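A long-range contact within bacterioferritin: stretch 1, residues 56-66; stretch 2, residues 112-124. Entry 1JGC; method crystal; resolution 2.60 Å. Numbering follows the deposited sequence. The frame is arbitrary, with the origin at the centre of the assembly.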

# COMPACT_ATOMS: atom_id res chain seq x y z
N ASP A 56 38.51 -3.20 -23.39
CA ASP A 56 37.85 -1.94 -23.73
C ASP A 56 38.57 -0.76 -23.08
O ASP A 56 38.86 0.25 -23.73
CB ASP A 56 36.39 -1.98 -23.28
CG ASP A 56 35.68 -0.69 -23.54
OD1 ASP A 56 35.78 -0.18 -24.68
OD2 ASP A 56 35.01 -0.17 -22.62
N LYS A 57 38.87 -0.90 -21.80
CA LYS A 57 39.56 0.13 -21.04
C LYS A 57 40.90 0.49 -21.72
O LYS A 57 41.26 1.67 -21.86
CB LYS A 57 39.78 -0.39 -19.62
CG LYS A 57 40.50 0.54 -18.69
CD LYS A 57 40.82 -0.16 -17.35
CE LYS A 57 39.55 -0.62 -16.64
NZ LYS A 57 39.81 -1.30 -15.32
N ILE A 58 41.64 -0.53 -22.16
CA ILE A 58 42.94 -0.33 -22.81
C ILE A 58 42.84 0.31 -24.20
O ILE A 58 43.69 1.12 -24.58
CB ILE A 58 43.69 -1.68 -22.91
CG1 ILE A 58 44.18 -2.07 -21.52
CG2 ILE A 58 44.85 -1.59 -23.89
CD1 ILE A 58 44.87 -3.37 -21.48
N ILE A 59 41.81 -0.06 -24.95
CA ILE A 59 41.62 0.51 -26.27
C ILE A 59 41.35 2.01 -26.12
O ILE A 59 41.83 2.82 -26.90
CB ILE A 59 40.44 -0.16 -27.00
CG1 ILE A 59 40.80 -1.61 -27.32
CG2 ILE A 59 40.09 0.62 -28.26
CD1 ILE A 59 39.65 -2.41 -27.88
N ALA A 60 40.58 2.37 -25.10
CA ALA A 60 40.25 3.78 -24.86
C ALA A 60 41.50 4.58 -24.51
O ALA A 60 41.67 5.71 -24.97
CB ALA A 60 39.21 3.90 -23.75
N ARG A 61 42.37 4.00 -23.70
CA ARG A 61 43.58 4.70 -23.31
C ARG A 61 44.48 4.89 -24.52
O ARG A 61 45.14 5.92 -24.66
CB ARG A 61 44.32 3.90 -22.24
CG ARG A 61 45.60 4.55 -21.76
CD ARG A 61 45.34 5.89 -21.10
NE ARG A 61 46.59 6.48 -20.62
CZ ARG A 61 46.69 7.70 -20.09
NH1 ARG A 61 45.61 8.46 -19.97
NH2 ARG A 61 47.87 8.16 -19.71
N ILE A 62 44.50 3.90 -25.40
CA ILE A 62 45.33 3.99 -26.60
C ILE A 62 44.85 5.13 -27.50
O ILE A 62 45.65 5.92 -27.98
CB ILE A 62 45.30 2.67 -27.39
CG1 ILE A 62 46.15 1.62 -26.68
CG2 ILE A 62 45.79 2.91 -28.81
CD1 ILE A 62 46.12 0.24 -27.33
N LEU A 63 43.54 5.22 -27.71
CA LEU A 63 43.01 6.28 -28.56
C LEU A 63 43.29 7.65 -27.96
O LEU A 63 43.64 8.58 -28.67
CB LEU A 63 41.51 6.09 -28.76
CG LEU A 63 41.10 4.93 -29.67
CD1 LEU A 63 39.58 4.82 -29.70
CD2 LEU A 63 41.64 5.17 -31.07
N PHE A 64 43.15 7.77 -26.65
CA PHE A 64 43.41 9.03 -25.99
C PHE A 64 44.85 9.47 -26.21
O PHE A 64 45.11 10.66 -26.41
CB PHE A 64 43.13 8.92 -24.50
CG PHE A 64 43.53 10.13 -23.72
CD1 PHE A 64 42.93 11.35 -23.95
CD2 PHE A 64 44.53 10.05 -22.76
CE1 PHE A 64 43.32 12.48 -23.24
CE2 PHE A 64 44.93 11.17 -22.04
CZ PHE A 64 44.32 12.39 -22.28
N LEU A 65 45.79 8.52 -26.15
CA LEU A 65 47.20 8.81 -26.35
C LEU A 65 47.49 8.95 -27.84
O LEU A 65 48.64 8.99 -28.26
CB LEU A 65 48.08 7.71 -25.77
CG LEU A 65 48.06 7.55 -24.24
CD1 LEU A 65 49.02 6.45 -23.81
CD2 LEU A 65 48.43 8.88 -23.58
N GLU A 66 46.42 9.01 -28.62
CA GLU A 66 46.50 9.16 -30.07
C GLU A 66 47.21 8.04 -30.82
O GLU A 66 47.79 8.27 -31.88
CB GLU A 66 47.12 10.51 -30.41
CG GLU A 66 46.19 11.67 -30.04
CD GLU A 66 46.85 13.03 -30.10
OE1 GLU A 66 47.58 13.31 -31.09
OE2 GLU A 66 46.64 13.83 -29.17
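Stretch 2, residues 112-124: GDIVSKNIFESLI

How does the second stretch lie on the first? It begins with a short non-helical lead, Gly-112 and Asp-113, and from Ile-114 onward it is helical to its last residue and beyond. Gly-112, with positive phi, closes a preceding helix in a Schellman motif; Asp-113 then caps the new one, its OD1 accepting from the backbone N of Ser-116 at 3.0 Å. This helix runs nearly antiparallel to the helix of residues 56-64, with 167° between their N-to-C directions and 11.7 Å between the axes at closest approach. The pairing runs in the order that direction requires: the CA of Arg-61 lies 7.7 Å from the CA of Ser-116, and one turn along, the CA of Ile-58 lies 8.2 Å from the CA of Ile-119. With the axes this far apart, every closest pair is between side-chain atoms, and the contact buries 393 Å² in all.

What holds the start of the second helix to the first? Arg-61, the residue most covered by the other stretch, points its CA-to-CB bond toward the second stretch and carries its guanidinium to the capped end of that helix. Its NE donates to Ser-116 OG at 2.9 Å, and its NH2 donates to the same OG at 3.1 Å, so the hydroxyl oxygen receives both along the edge of the group. NH2 also forms a salt bridge with Asp-113 OD1 at 2.9 Å; the hydrogen bond within it is weak, with an angle of 125°, but the opposite charges remain in close contact. Ser-116 OG in turn donates to Asp-113 OD2 at 2.7 Å. The capping residue thus uses one carboxylate oxygen for both the helix end and the arginine, and the other for the serine that the arginine also reaches.

What packs around this polar cluster? Val-115 covers one face of the guanidinium, its CB 3.4 Å from Arg-61 NH2, while the polar partners keep to the edge. Ile-119, the most covered residue of the second stretch, points toward the first helix and brings its CD1 to 3.8 Å from Arg-61 CG, setting a hydrocarbon branch against the aliphatic part of the arginine. Beyond the end of the first helix, Leu-65 lays its CD1 3.8 Å from Ser-116 OG and 3.9 Å from Asp-113 OD2, adding an apolar neighbour to the cluster.

How does the contact continue toward the other end? Because the helices run in nearly opposite directions, earlier residues of the first helix meet later ones of the second. The CA-to-CB bond of Ile-58 points sideways, yet the end of its side chain comes nearer, and its CD1 meets Leu-123 CD1 at 3.7 Å in an apolar contact. The CA-to-CB bond of Lys-57, an exposed residue, points toward the second helix, but its NZ stays 4.3 Å from Ser-122 OG, a proximity without a hydrogen bond.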

# COMPACT_ATOMS: atom_id res chain seq x y z
N GLY A 112 57.29 8.40 -16.91
CA GLY A 112 56.44 9.36 -16.23
C GLY A 112 54.97 9.40 -16.62
O GLY A 112 54.28 10.35 -16.27
N ASP A 113 54.49 8.39 -17.34
CA ASP A 113 53.08 8.33 -17.72
C ASP A 113 52.33 7.72 -16.53
O ASP A 113 52.10 6.51 -16.47
CB ASP A 113 52.90 7.47 -18.96
CG ASP A 113 51.46 7.46 -19.45
OD1 ASP A 113 50.57 7.82 -18.66
OD2 ASP A 113 51.23 7.08 -20.62
N ILE A 114 51.96 8.57 -15.58
CA ILE A 114 51.28 8.17 -14.36
C ILE A 114 49.99 7.37 -14.56
O ILE A 114 49.84 6.28 -14.01
CB ILE A 114 50.97 9.41 -13.50
CG1 ILE A 114 52.26 10.20 -13.26
CG2 ILE A 114 50.30 8.99 -12.19
CD1 ILE A 114 53.37 9.42 -12.59
N VAL A 115 49.07 7.91 -15.34
CA VAL A 115 47.81 7.23 -15.58
C VAL A 115 48.00 5.86 -16.22
O VAL A 115 47.43 4.87 -15.75
CB VAL A 115 46.88 8.09 -16.46
CG1 VAL A 115 45.55 7.37 -16.66
CG2 VAL A 115 46.65 9.44 -15.80
N SER A 116 48.78 5.78 -17.29
CA SER A 116 49.01 4.48 -17.91
C SER A 116 49.67 3.50 -16.92
O SER A 116 49.40 2.30 -16.95
CB SER A 116 49.88 4.62 -19.16
OG SER A 116 49.19 5.34 -20.16
N LYS A 117 50.52 4.03 -16.05
CA LYS A 117 51.19 3.20 -15.06
C LYS A 117 50.16 2.56 -14.13
O LYS A 117 50.19 1.35 -13.89
CB LYS A 117 52.16 4.05 -14.23
CG LYS A 117 52.94 3.25 -13.21
CD LYS A 117 53.51 4.14 -12.11
CE LYS A 117 52.39 4.76 -11.29
NZ LYS A 117 52.91 5.41 -10.05
N ASN A 118 49.24 3.38 -13.61
CA ASN A 118 48.22 2.86 -12.72
C ASN A 118 47.29 1.85 -13.39
O ASN A 118 46.76 0.97 -12.73
CB ASN A 118 47.40 4.00 -12.11
CG ASN A 118 48.22 4.84 -11.16
OD1 ASN A 118 49.17 4.35 -10.55
ND2 ASN A 118 47.86 6.11 -11.02
N ILE A 119 47.09 1.98 -14.69
CA ILE A 119 46.25 1.02 -15.38
C ILE A 119 46.93 -0.34 -15.30
O ILE A 119 46.29 -1.36 -15.04
CB ILE A 119 46.04 1.40 -16.85
CG1 ILE A 119 45.09 2.60 -16.94
CG2 ILE A 119 45.49 0.21 -17.63
CD1 ILE A 119 44.86 3.09 -18.36
N PHE A 120 48.25 -0.37 -15.50
CA PHE A 120 48.96 -1.63 -15.41
C PHE A 120 49.02 -2.14 -13.97
O PHE A 120 49.07 -3.36 -13.75
CB PHE A 120 50.37 -1.51 -16.00
CG PHE A 120 50.39 -1.48 -17.50
CD1 PHE A 120 49.99 -2.59 -18.23
CD2 PHE A 120 50.78 -0.33 -18.18
CE1 PHE A 120 49.98 -2.56 -19.63
CE2 PHE A 120 50.77 -0.30 -19.57
CZ PHE A 120 50.37 -1.42 -20.30
N GLU A 121 49.00 -1.24 -13.00
CA GLU A 121 49.02 -1.69 -11.61
C GLU A 121 47.64 -2.28 -11.31
O GLU A 121 47.50 -3.23 -10.54
CB GLU A 121 49.34 -0.55 -10.65
CG GLU A 121 50.71 0.05 -10.87
CD GLU A 121 51.36 0.52 -9.58
OE1 GLU A 121 50.65 0.66 -8.57
OE2 GLU A 121 52.59 0.75 -9.58
N SER A 122 46.62 -1.71 -11.94
CA SER A 122 45.27 -2.21 -11.75
C SER A 122 45.16 -3.59 -12.42
O SER A 122 44.60 -4.52 -11.84
CB SER A 122 44.26 -1.22 -12.34
OG SER A 122 42.96 -1.78 -12.36
N LEU A 123 45.69 -3.72 -13.63
CA LEU A 123 45.65 -5.00 -14.32
C LEU A 123 46.45 -6.06 -13.55
O LEU A 123 46.00 -7.19 -13.38
CB LEU A 123 46.20 -4.87 -15.73
CG LEU A 123 45.36 -4.07 -16.73
CD1 LEU A 123 46.13 -3.90 -18.04
CD2 LEU A 123 44.03 -4.78 -16.98
N ILE A 124 47.63 -5.68 -13.07
CA ILE A 124 48.46 -6.60 -12.30
C ILE A 124 47.69 -7.08 -11.08
O ILE A 124 47.69 -8.26 -10.77
CB ILE A 124 49.78 -5.91 -11.84
CG1 ILE A 124 50.71 -5.72 -13.04
CG2 ILE A 124 50.47 -6.74 -10.75
CD1 ILE A 124 51.95 -4.90 -12.73